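Long-range contacts in reticulocyte binding protein (Streptococcus agalactiae COH1, PDB 3FAW), which is a cell-wall-anchored pullulanase of group B Streptococcus, a TIM-barrel glycoside hydrolase that probably cleaves alpha-1,6 linkages in alpha-glucans such as pullulan and glycogen: residues D212-L217 with F401-P406; N407-M412 with A432-V437; E718-T723 with E766-L771; D734-Y739 with R760-G765. All coordinates share one frame; numbering follows the deposited sequence. Where two conformers were deposited one is given.

Contact 1 (D212-L217 with F401-P406); sequences DKVKIL and FEDIEP
Ile216 lays its CG2 branch on the CB of Asp403. Ile216 CG2 and Asp403 CB are 3.4 Å apart, and the two side chains run antiparallel alongside one another. The longer branch of Ile216 serves Ile404. With chi1 at 69°, Ile216 CG1 sits between the backbone N and the carbonyl carbon, where it meets Ile404 CG1. Ile216 CD1 then lies 3.8 Å from the same Ile404 CG1, and the two isoleucines are roughly perpendicular. Beyond them, Ile404 CD1 comes to 3.8 Å from Leu217 O. Two residues back along the strand, Val214 also crosses Asp403. Val214 CG1 rests near Asp403 CB and Asp403 O, while Val214 CG2 is 3.4 Å from Asp403 OD2.

No direct hydrogen bond spans the two segments. One water joins them instead, donating hydrogen bonds to Lys215 O (3.0 Å) and Asp403 OD2 (2.7 Å). Asp403 OD2 also forms a salt bridge with Lys237, and Arg209 NH2 holds Asp403 O.

The contact joins two domains. Strand 212-216 pairs with strand 202-209 in the carbohydrate-binding module 48 domain. Residues 401-406 run from helix 399-402 into the loop that follows, in the excursion between the third and fourth strands of the catalytic barrel.

The interface is thus mainly aliphatic, with one carboxylate at its side. Lysine and water on the same oxygen would be expected to keep Asp403 ionised despite the methyl groups against it.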
# COMPACT_ATOMS: atom_id res chain seq x y z
N ASP A 212 27.93 -16.93 17.52
CA ASP A 212 27.61 -15.96 16.47
C ASP A 212 27.31 -14.56 17.02
O ASP A 212 26.66 -14.40 18.05
CB ASP A 212 26.42 -16.45 15.64
CG ASP A 212 26.71 -17.76 14.92
OD1 ASP A 212 27.73 -18.41 15.24
OD2 ASP A 212 25.92 -18.14 14.03
N LYS A 213 27.81 -13.54 16.31
CA LYS A 213 27.49 -12.14 16.58
C LYS A 213 26.94 -11.51 15.30
O LYS A 213 27.44 -11.78 14.21
CB LYS A 213 28.73 -11.37 17.01
CG LYS A 213 29.22 -11.66 18.42
CD LYS A 213 30.46 -10.82 18.72
CE LYS A 213 31.02 -11.10 20.11
NZ LYS A 213 31.49 -12.50 20.27
N VAL A 214 25.93 -10.65 15.44
CA VAL A 214 25.39 -9.94 14.29
C VAL A 214 24.92 -8.52 14.66
O VAL A 214 24.44 -8.29 15.77
CB VAL A 214 24.24 -10.74 13.62
CG1 VAL A 214 22.98 -10.75 14.49
CG2 VAL A 214 23.95 -10.20 12.23
N LYS A 215 25.09 -7.58 13.73
CA LYS A 215 24.72 -6.18 13.96
C LYS A 215 23.37 -5.87 13.32
O LYS A 215 23.20 -6.05 12.10
CB LYS A 215 25.82 -5.25 13.42
CG LYS A 215 27.14 -5.40 14.18
CD LYS A 215 28.29 -4.62 13.55
CE LYS A 215 29.60 -4.92 14.28
NZ LYS A 215 30.77 -4.17 13.74
N ILE A 216 22.42 -5.42 14.13
CA ILE A 216 21.02 -5.26 13.70
C ILE A 216 20.51 -3.81 13.76
O ILE A 216 21.10 -2.95 14.42
CB ILE A 216 20.05 -6.22 14.47
CG1 ILE A 216 19.89 -5.82 15.95
CG2 ILE A 216 20.54 -7.66 14.38
CD1 ILE A 216 18.84 -4.76 16.21
N LEU A 217 19.41 -3.57 13.06
CA LEU A 217 18.78 -2.25 12.99
C LEU A 217 17.58 -2.22 13.93
O LEU A 217 16.69 -3.05 13.82
CB LEU A 217 18.32 -1.94 11.56
CG LEU A 217 17.40 -0.73 11.36
CD1 LEU A 217 18.01 0.53 11.96
CD2 LEU A 217 17.07 -0.51 9.87
N PHE A 401 14.82 -8.70 10.55
CA PHE A 401 14.18 -9.12 11.80
C PHE A 401 14.70 -10.48 12.29
O PHE A 401 14.75 -10.71 13.49
CB PHE A 401 12.67 -9.18 11.61
CG PHE A 401 11.99 -7.84 11.73
CD1 PHE A 401 11.59 -7.37 12.96
CD2 PHE A 401 11.74 -7.07 10.60
CE1 PHE A 401 10.96 -6.13 13.08
CE2 PHE A 401 11.12 -5.84 10.71
CZ PHE A 401 10.73 -5.37 11.95
N GLU A 402 15.09 -11.36 11.37
CA GLU A 402 15.54 -12.71 11.75
C GLU A 402 16.83 -12.67 12.57
O GLU A 402 17.03 -13.50 13.46
CB GLU A 402 15.72 -13.60 10.53
CG GLU A 402 15.77 -15.11 10.83
CD GLU A 402 14.42 -15.69 11.27
OE1 GLU A 402 13.40 -14.98 11.19
OE2 GLU A 402 14.39 -16.86 11.70
N ASP A 403 17.70 -11.70 12.27
CA ASP A 403 18.91 -11.49 13.07
C ASP A 403 18.60 -11.10 14.52
O ASP A 403 19.36 -11.41 15.42
CB ASP A 403 19.79 -10.40 12.46
CG ASP A 403 20.54 -10.87 11.22
OD1 ASP A 403 20.62 -12.09 10.96
OD2 ASP A 403 21.07 -9.99 10.50
N ILE A 404 17.49 -10.39 14.73
CA ILE A 404 17.16 -9.85 16.05
C ILE A 404 16.70 -10.97 16.98
O ILE A 404 17.21 -11.11 18.09
CB ILE A 404 16.06 -8.77 15.98
CG1 ILE A 404 16.52 -7.60 15.09
CG2 ILE A 404 15.72 -8.27 17.38
CD1 ILE A 404 15.46 -6.54 14.87
N GLU A 405 15.73 -11.74 16.51
CA GLU A 405 15.20 -12.88 17.25
C GLU A 405 14.81 -13.95 16.23
O GLU A 405 13.90 -13.73 15.44
CB GLU A 405 13.99 -12.47 18.08
CG GLU A 405 13.28 -13.61 18.83
CD GLU A 405 14.14 -14.30 19.88
OE1 GLU A 405 15.08 -13.67 20.42
OE2 GLU A 405 13.88 -15.48 20.17
N PRO A 406 15.50 -15.10 16.25
CA PRO A 406 15.19 -16.12 15.25
C PRO A 406 13.89 -16.86 15.57
O PRO A 406 13.46 -16.90 16.73
CB PRO A 406 16.39 -17.07 15.33
CG PRO A 406 16.88 -16.93 16.72
CD PRO A 406 16.58 -15.52 17.15
O HOH W 1 20.86 -7.30 10.75

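Contact 2 (N407-M412 with A432-V437); sequences NYYHFM and AMSRRV
The irregular backbone of 407-412 meets the first turn of helix 432-449, coming nearest where Tyr409 CA and Ser434 CA are 5.5 Å apart. Two adjacent tyrosines carry the contact. Tyr408 CG is anti to the backbone N (chi1 177°), and the phenol reaches the start of the helix. There Met433 N donates to Tyr408 OH at 2.8 Å in a nearly straight bond of 173°. The same hydroxyl is hydrogen-bonded to Asp126 OD1 on helix 122-129, so two partners fix its position. Beside the hydroxyl, Met433 CB packs 3.8 Å from Tyr408 CE2, the two side chains crossing obliquely.

In sequence, this helix falls between strands 385-390 and 453-456, the third and fourth of the (beta/alpha)8 catalytic barrel. The loop 407-412 belongs to the long excursion that precedes it, so the contact folds that excursion back onto the helix it leads into.

Ser434 makes the second bond. Its OG donates to Tyr409 O at 2.7 Å, lying in the carbonyl plane on a lone pair, with a C=O...OG angle of 110°. The OG is also at the edge of the Tyr409 ring, near its plane, with Ser434 OG 3.3 Å from Tyr409 CD1. One face of that ring carries Tyr408 CD2, offset toward the rim. One turn along the helix, Val437 CG2 only just reaches Tyr409 CE1, at 4.5 Å.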
# COMPACT_ATOMS: atom_id res chain seq x y z
N ASN A 407 13.27 -17.42 14.54
CA ASN A 407 12.06 -18.22 14.70
C ASN A 407 10.99 -17.49 15.51
O ASN A 407 10.53 -17.99 16.54
CB ASN A 407 12.40 -19.56 15.37
CG ASN A 407 13.65 -20.20 14.80
OD1 ASN A 407 13.64 -20.73 13.69
ND2 ASN A 407 14.73 -20.17 15.56
N TYR A 408 10.60 -16.30 15.08
CA TYR A 408 9.49 -15.59 15.74
C TYR A 408 8.75 -14.56 14.87
O TYR A 408 7.54 -14.68 14.68
CB TYR A 408 9.96 -14.89 17.03
CG TYR A 408 8.80 -14.12 17.63
CD1 TYR A 408 7.89 -14.76 18.47
CD2 TYR A 408 8.58 -12.79 17.29
CE1 TYR A 408 6.81 -14.08 18.98
CE2 TYR A 408 7.50 -12.11 17.79
CZ TYR A 408 6.61 -12.75 18.64
OH TYR A 408 5.53 -12.08 19.15
N TYR A 409 9.47 -13.55 14.40
CA TYR A 409 8.85 -12.37 13.78
C TYR A 409 8.08 -12.68 12.50
O TYR A 409 7.05 -12.07 12.21
CB TYR A 409 9.90 -11.30 13.47
CG TYR A 409 10.22 -10.37 14.63
CD1 TYR A 409 9.28 -9.46 15.10
CD2 TYR A 409 11.49 -10.37 15.22
CE1 TYR A 409 9.57 -8.60 16.14
CE2 TYR A 409 11.79 -9.50 16.26
CZ TYR A 409 10.83 -8.62 16.72
OH TYR A 409 11.12 -7.75 17.74
N HIS A 410 8.60 -13.62 11.71
CA HIS A 410 8.00 -13.94 10.43
C HIS A 410 6.99 -15.08 10.57
O HIS A 410 7.04 -15.87 11.52
CB HIS A 410 9.08 -14.33 9.41
CG HIS A 410 10.15 -13.30 9.26
ND1 HIS A 410 11.45 -13.50 9.68
CD2 HIS A 410 10.12 -12.05 8.74
CE1 HIS A 410 12.17 -12.43 9.42
NE2 HIS A 410 11.39 -11.53 8.84
N PHE A 411 6.06 -15.15 9.62
CA PHE A 411 5.25 -16.36 9.43
C PHE A 411 6.22 -17.50 9.14
O PHE A 411 7.22 -17.30 8.45
CB PHE A 411 4.26 -16.22 8.28
CG PHE A 411 3.04 -15.39 8.60
CD1 PHE A 411 2.28 -15.64 9.74
CD2 PHE A 411 2.62 -14.39 7.73
CE1 PHE A 411 1.15 -14.89 10.02
CE2 PHE A 411 1.48 -13.63 8.01
CZ PHE A 411 0.74 -13.88 9.15
N MET A 412 5.94 -18.68 9.68
CA MET A 412 6.90 -19.77 9.68
C MET A 412 6.35 -21.07 9.10
O MET A 412 5.15 -21.34 9.14
CB MET A 412 7.38 -20.03 11.11
CG MET A 412 8.51 -19.12 11.57
SD MET A 412 8.92 -19.41 13.31
CE MET A 412 7.44 -18.76 14.09
N ALA A 432 2.59 -11.67 18.58
CA ALA A 432 2.34 -10.48 19.41
C ALA A 432 3.26 -9.28 19.14
O ALA A 432 2.78 -8.14 18.99
CB ALA A 432 2.38 -10.85 20.89
N MET A 433 4.57 -9.50 19.11
CA MET A 433 5.52 -8.40 18.93
C MET A 433 5.60 -7.97 17.46
O MET A 433 5.96 -6.83 17.17
CB MET A 433 6.90 -8.77 19.47
CG MET A 433 6.91 -9.22 20.93
SD MET A 433 6.19 -8.04 22.09
CE MET A 433 4.48 -8.58 22.12
N SER A 434 5.25 -8.87 16.54
CA SER A 434 5.12 -8.53 15.12
C SER A 434 3.85 -7.69 14.90
O SER A 434 3.86 -6.74 14.12
CB SER A 434 5.05 -9.79 14.26
OG SER A 434 6.25 -10.53 14.33
N ARG A 435 2.77 -8.06 15.58
CA ARG A 435 1.56 -7.26 15.58
C ARG A 435 1.82 -5.87 16.18
O ARG A 435 1.32 -4.87 15.67
CB ARG A 435 0.43 -7.96 16.34
CG ARG A 435 -0.91 -7.24 16.23
CD ARG A 435 -2.02 -8.05 16.86
NE ARG A 435 -2.39 -9.21 16.06
CZ ARG A 435 -3.33 -10.09 16.39
NH1 ARG A 435 -4.01 -9.96 17.53
NH2 ARG A 435 -3.60 -11.11 15.59
N ARG A 436 2.61 -5.81 17.25
CA ARG A 436 3.01 -4.53 17.84
C ARG A 436 3.72 -3.61 16.85
O ARG A 436 3.44 -2.41 16.81
CB ARG A 436 3.92 -4.74 19.06
CG ARG A 436 3.18 -4.96 20.38
CD ARG A 436 4.07 -4.61 21.57
NE ARG A 436 4.39 -3.18 21.60
CZ ARG A 436 5.25 -2.62 22.45
NH1 ARG A 436 5.88 -3.34 23.36
NH2 ARG A 436 5.46 -1.31 22.40
N VAL A 437 4.63 -4.17 16.05
CA VAL A 437 5.37 -3.38 15.06
C VAL A 437 4.41 -2.68 14.09
O VAL A 437 4.56 -1.49 13.82
CB VAL A 437 6.36 -4.26 14.25
CG1 VAL A 437 6.89 -3.49 13.05
CG2 VAL A 437 7.49 -4.74 15.14

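Contact 3 (E718-T723 with E766-L771); sequences EVSLIT and EKYKHL
Lys767 sets its CG against one face of the Tyr768 ring, toward the rim, and Ile722 of the other segment covers the opposite face. Tyr768 itself carries the contact, its ring laid across Ile722 and its hydroxyl reaching Ser720. Tyr768 OH and Ser720 OG are 2.8 Å apart in a hydrogen bond that either could donate. Ser720 OG, between its backbone N and carbonyl carbon (chi1 53°), lies in the plane of the ring, at its edge. Ile722 CG1 stands above the ring centre in a CH-pi contact, 3.7 Å from the Tyr768 centroid and only 7° off the normal. Ile722 CG2 adds a touch at 4.0 Å from Tyr768 CD2.

These residues belong to the C-terminal beta domain. Strand 720-721 is an outermost strand of its five-stranded antiparallel sheet, and the short, weakly bonded helix 765-768 follows strand 760-763 of the second sheet.

The backbone then tightens into a 3-10 turn, with Leu771 N bonded to Tyr768 O. Leu771 meets Ile722 tip to tip, Leu771 CD1 lying 3.9 Å from Ile722 CD1, and it also packs on Ala750 and Phe752 of strand 748-754.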
# COMPACT_ATOMS: atom_id res chain seq x y z
N GLU A 718 -32.63 3.89 -4.67
CA GLU A 718 -32.52 5.24 -5.23
C GLU A 718 -31.63 5.35 -6.48
O GLU A 718 -31.64 6.38 -7.14
CB GLU A 718 -32.03 6.22 -4.16
CG GLU A 718 -32.98 6.34 -2.97
CD GLU A 718 -32.33 6.91 -1.72
OE1 GLU A 718 -31.20 7.42 -1.80
OE2 GLU A 718 -32.98 6.84 -0.65
N VAL A 719 -30.87 4.29 -6.78
CA VAL A 719 -30.08 4.23 -8.00
C VAL A 719 -30.66 3.14 -8.90
O VAL A 719 -30.71 1.97 -8.52
CB VAL A 719 -28.59 3.94 -7.71
CG1 VAL A 719 -27.79 3.95 -9.00
CG2 VAL A 719 -28.04 4.97 -6.72
N SER A 720 -31.09 3.54 -10.10
CA SER A 720 -31.81 2.65 -11.02
C SER A 720 -31.19 2.61 -12.42
O SER A 720 -30.49 3.54 -12.83
CB SER A 720 -33.29 3.05 -11.09
OG SER A 720 -33.44 4.43 -11.39
N LEU A 721 -31.45 1.52 -13.14
CA LEU A 721 -30.88 1.29 -14.46
C LEU A 721 -31.84 1.74 -15.56
O LEU A 721 -32.91 1.15 -15.73
CB LEU A 721 -30.55 -0.20 -14.62
CG LEU A 721 -29.88 -0.63 -15.93
CD1 LEU A 721 -28.51 0.03 -16.09
CD2 LEU A 721 -29.76 -2.14 -15.98
N ILE A 722 -31.45 2.78 -16.29
CA ILE A 722 -32.28 3.29 -17.38
C ILE A 722 -32.23 2.34 -18.58
O ILE A 722 -33.26 1.95 -19.12
CB ILE A 722 -31.83 4.70 -17.82
CG1 ILE A 722 -32.02 5.70 -16.68
CG2 ILE A 722 -32.63 5.15 -19.05
CD1 ILE A 722 -31.40 7.07 -16.95
N THR A 723 -31.02 1.96 -18.97
CA THR A 723 -30.82 1.01 -20.06
C THR A 723 -30.95 -0.44 -19.59
O THR A 723 -29.96 -1.16 -19.49
CB THR A 723 -29.44 1.19 -20.72
OG1 THR A 723 -28.42 1.04 -19.72
CG2 THR A 723 -29.32 2.57 -21.36
N GLU A 766 -42.08 6.44 -20.63
CA GLU A 766 -42.86 7.13 -19.60
C GLU A 766 -42.15 7.16 -18.24
O GLU A 766 -42.39 8.08 -17.44
CB GLU A 766 -44.25 6.50 -19.45
CG GLU A 766 -45.22 6.87 -20.57
CD GLU A 766 -45.61 8.34 -20.53
OE1 GLU A 766 -46.24 8.77 -19.54
OE2 GLU A 766 -45.28 9.07 -21.50
N LYS A 767 -41.29 6.18 -17.98
CA LYS A 767 -40.59 6.09 -16.70
C LYS A 767 -39.55 7.19 -16.49
O LYS A 767 -39.43 7.74 -15.39
CB LYS A 767 -39.94 4.72 -16.53
CG LYS A 767 -39.28 4.52 -15.16
CD LYS A 767 -39.02 3.06 -14.86
CE LYS A 767 -38.24 2.89 -13.56
NZ LYS A 767 -38.85 3.62 -12.41
N TYR A 768 -38.79 7.52 -17.54
CA TYR A 768 -37.69 8.50 -17.44
C TYR A 768 -37.88 9.76 -18.30
O TYR A 768 -36.93 10.52 -18.50
CB TYR A 768 -36.36 7.81 -17.77
CG TYR A 768 -35.94 6.80 -16.72
CD1 TYR A 768 -35.48 7.21 -15.47
CD2 TYR A 768 -36.00 5.43 -16.98
CE1 TYR A 768 -35.09 6.28 -14.50
CE2 TYR A 768 -35.62 4.49 -16.02
CZ TYR A 768 -35.17 4.93 -14.78
OH TYR A 768 -34.79 4.02 -13.82
N LYS A 769 -39.10 9.99 -18.79
CA LYS A 769 -39.40 11.13 -19.67
C LYS A 769 -39.14 12.48 -19.00
O LYS A 769 -38.83 13.47 -19.67
CB LYS A 769 -40.85 11.08 -20.17
CG LYS A 769 -41.91 11.27 -19.09
CD LYS A 769 -43.32 11.26 -19.66
CE LYS A 769 -44.35 11.59 -18.59
NZ LYS A 769 -45.74 11.64 -19.14
N HIS A 770 -39.28 12.52 -17.68
CA HIS A 770 -39.02 13.73 -16.89
C HIS A 770 -37.59 14.28 -17.07
O HIS A 770 -37.34 15.46 -16.81
CB HIS A 770 -39.28 13.45 -15.40
CG HIS A 770 -38.36 12.43 -14.81
ND1 HIS A 770 -37.23 12.77 -14.10
CD2 HIS A 770 -38.40 11.07 -14.83
CE1 HIS A 770 -36.62 11.67 -13.70
NE2 HIS A 770 -37.30 10.63 -14.14
N LEU A 771 -36.66 13.43 -17.51
CA LEU A 771 -35.28 13.83 -17.74
C LEU A 771 -35.11 14.79 -18.93
O LEU A 771 -34.14 15.53 -18.99
CB LEU A 771 -34.39 12.60 -17.95
CG LEU A 771 -34.26 11.63 -16.77
CD1 LEU A 771 -33.39 10.43 -17.18
CD2 LEU A 771 -33.68 12.33 -15.55

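Contact 4 (D734-Y739 with R760-G765); sequences DLVIAY and RNVLLG
Two sheets of the C-terminal beta domain face each other here, consistent with the beta-sandwich that ends many alpha-amylase family enzymes. Strand 736-739 belongs to the five-stranded sheet and strand 760-763 to the three-stranded one. Their axes are 9.0 Å apart at closest and 31° from parallel, so side chains rather than backbone bonds join them.

Along the strands the filling is aliphatic. Ala738 CB comes within 4.3 Å of Val762 CG1. Val736 CG2 lies 4.1 Å from Val762 CG2, the two valines lying alongside one another with opposite directions. The other branch, Val736 CG1, sits between the backbone N and the carbonyl carbon (chi1 49°). It covers one face of the Arg760 guanidinium, toward the rim, at 3.4 Å from Arg760 NH1.

At the end of the valine row, Arg760 bends back and meets Asp734 tip to tip. The two form an end-on salt bridge with two rather long hydrogen bonds. Arg760 NH1 donates to Asp734 OD1 at 3.2 Å, and Arg760 NH2 to Asp734 OD2 at 3.3 Å. Both bonds are fairly straight and lie in the guanidinium plane, but the carboxylate plane is turned 31° from it. Leu735 N takes the anti lone pair of Asp734 OD1 at 2.8 Å and steadies the carboxylate.

Arg760 has further salt bridges, from NH1 to Asp756 and from NH2 to Asp729. Three carboxylates therefore surround one buried guanidinium. They would be expected to offset the cost of burying its charge, and the paired bonds to Asp734 would fix its rotation.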
# COMPACT_ATOMS: atom_id res chain seq x y z
N ASP A 734 -23.41 -5.11 -23.86
CA ASP A 734 -23.41 -3.91 -24.70
C ASP A 734 -22.29 -2.93 -24.34
O ASP A 734 -21.49 -3.18 -23.44
CB ASP A 734 -24.78 -3.23 -24.63
CG ASP A 734 -25.27 -2.76 -25.99
OD1 ASP A 734 -24.44 -2.25 -26.77
OD2 ASP A 734 -26.49 -2.91 -26.27
N LEU A 735 -22.23 -1.82 -25.10
CA LEU A 735 -21.21 -0.77 -24.94
C LEU A 735 -21.81 0.59 -24.59
O LEU A 735 -21.10 1.60 -24.57
CB LEU A 735 -20.41 -0.63 -26.24
CG LEU A 735 -19.57 -1.84 -26.67
CD1 LEU A 735 -19.07 -1.65 -28.09
CD2 LEU A 735 -18.41 -2.06 -25.72
N VAL A 736 -23.11 0.63 -24.32
CA VAL A 736 -23.76 1.85 -23.83
C VAL A 736 -24.50 1.53 -22.54
O VAL A 736 -25.04 0.44 -22.38
CB VAL A 736 -24.74 2.47 -24.88
CG1 VAL A 736 -25.66 1.41 -25.43
CG2 VAL A 736 -25.54 3.63 -24.28
N ILE A 737 -24.49 2.48 -21.60
CA ILE A 737 -25.21 2.32 -20.34
C ILE A 737 -25.69 3.68 -19.83
O ILE A 737 -25.05 4.71 -20.06
CB ILE A 737 -24.35 1.60 -19.26
CG1 ILE A 737 -25.23 1.10 -18.11
CG2 ILE A 737 -23.25 2.52 -18.72
CD1 ILE A 737 -24.51 0.15 -17.17
N ALA A 738 -26.83 3.68 -19.15
CA ALA A 738 -27.36 4.90 -18.53
C ALA A 738 -27.99 4.56 -17.19
O ALA A 738 -28.67 3.54 -17.06
CB ALA A 738 -28.37 5.57 -19.44
N TYR A 739 -27.77 5.42 -16.20
CA TYR A 739 -28.34 5.22 -14.86
C TYR A 739 -28.73 6.52 -14.19
O TYR A 739 -28.15 7.57 -14.45
CB TYR A 739 -27.37 4.44 -13.95
CG TYR A 739 -25.93 4.90 -14.00
CD1 TYR A 739 -25.41 5.75 -13.02
CD2 TYR A 739 -25.08 4.45 -15.00
CE1 TYR A 739 -24.08 6.15 -13.06
CE2 TYR A 739 -23.76 4.85 -15.05
CZ TYR A 739 -23.26 5.69 -14.08
OH TYR A 739 -21.94 6.07 -14.15
N ARG A 760 -25.95 6.24 -30.62
CA ARG A 760 -26.97 5.37 -30.03
C ARG A 760 -28.13 6.18 -29.47
O ARG A 760 -27.92 7.18 -28.78
CB ARG A 760 -26.38 4.50 -28.91
CG ARG A 760 -25.25 3.58 -29.34
CD ARG A 760 -25.72 2.46 -30.25
NE ARG A 760 -26.57 1.50 -29.55
CZ ARG A 760 -26.14 0.50 -28.78
NH1 ARG A 760 -24.84 0.31 -28.59
NH2 ARG A 760 -27.01 -0.31 -28.19
N ASN A 761 -29.35 5.74 -29.78
CA ASN A 761 -30.56 6.30 -29.18
C ASN A 761 -30.86 5.57 -27.88
O ASN A 761 -31.03 4.35 -27.89
CB ASN A 761 -31.75 6.17 -30.15
CG ASN A 761 -33.06 6.68 -29.55
OD1 ASN A 761 -33.66 6.03 -28.70
ND2 ASN A 761 -33.52 7.83 -30.03
N VAL A 762 -30.92 6.31 -26.78
CA VAL A 762 -31.27 5.75 -25.47
C VAL A 762 -32.74 6.05 -25.16
O VAL A 762 -33.13 7.21 -25.04
CB VAL A 762 -30.38 6.33 -24.35
CG1 VAL A 762 -30.82 5.80 -22.99
CG2 VAL A 762 -28.92 5.99 -24.61
N LEU A 763 -33.55 4.99 -25.03
CA LEU A 763 -34.98 5.13 -24.75
C LEU A 763 -35.23 5.51 -23.28
O LEU A 763 -34.65 4.92 -22.37
CB LEU A 763 -35.70 3.82 -25.10
CG LEU A 763 -37.22 3.74 -24.93
CD1 LEU A 763 -37.95 4.83 -25.72
CD2 LEU A 763 -37.70 2.37 -25.35
N LEU A 764 -36.10 6.49 -23.06
CA LEU A 764 -36.50 6.91 -21.71
C LEU A 764 -37.91 6.44 -21.38
O LEU A 764 -38.16 5.94 -20.28
CB LEU A 764 -36.40 8.44 -21.57
CG LEU A 764 -35.01 9.04 -21.77
CD1 LEU A 764 -35.02 10.55 -21.57
CD2 LEU A 764 -34.00 8.38 -20.85
N GLY A 765 -38.83 6.58 -22.33
CA GLY A 765 -40.21 6.13 -22.14
C GLY A 765 -40.92 6.93 -21.06
O GLY A 765 -40.42 7.95 -20.61

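From the N terminus, contact 1 closes the longest loop, 183 residues, bringing the carbohydrate-binding module 48 domain against the catalytic barrel. Contact 2 begins at the next residue and closes a short loop of 19. The two touch where Glu402 bonds to His410 and to the backbone of Asn407. Contacts 3 and 4 come much later, across the chain's centre; contacts 1 and 3 are about 65 Å apart between centres. Contact 4 lies wholly within the loop of contact 3, and no loops cross. Ile722 pairs with Ala738, so both contacts build on neighbouring strands of one sheet. Contact 4 joins the two sheets of the C-terminal domain; contact 3 adds the helical turn after strand 760-763.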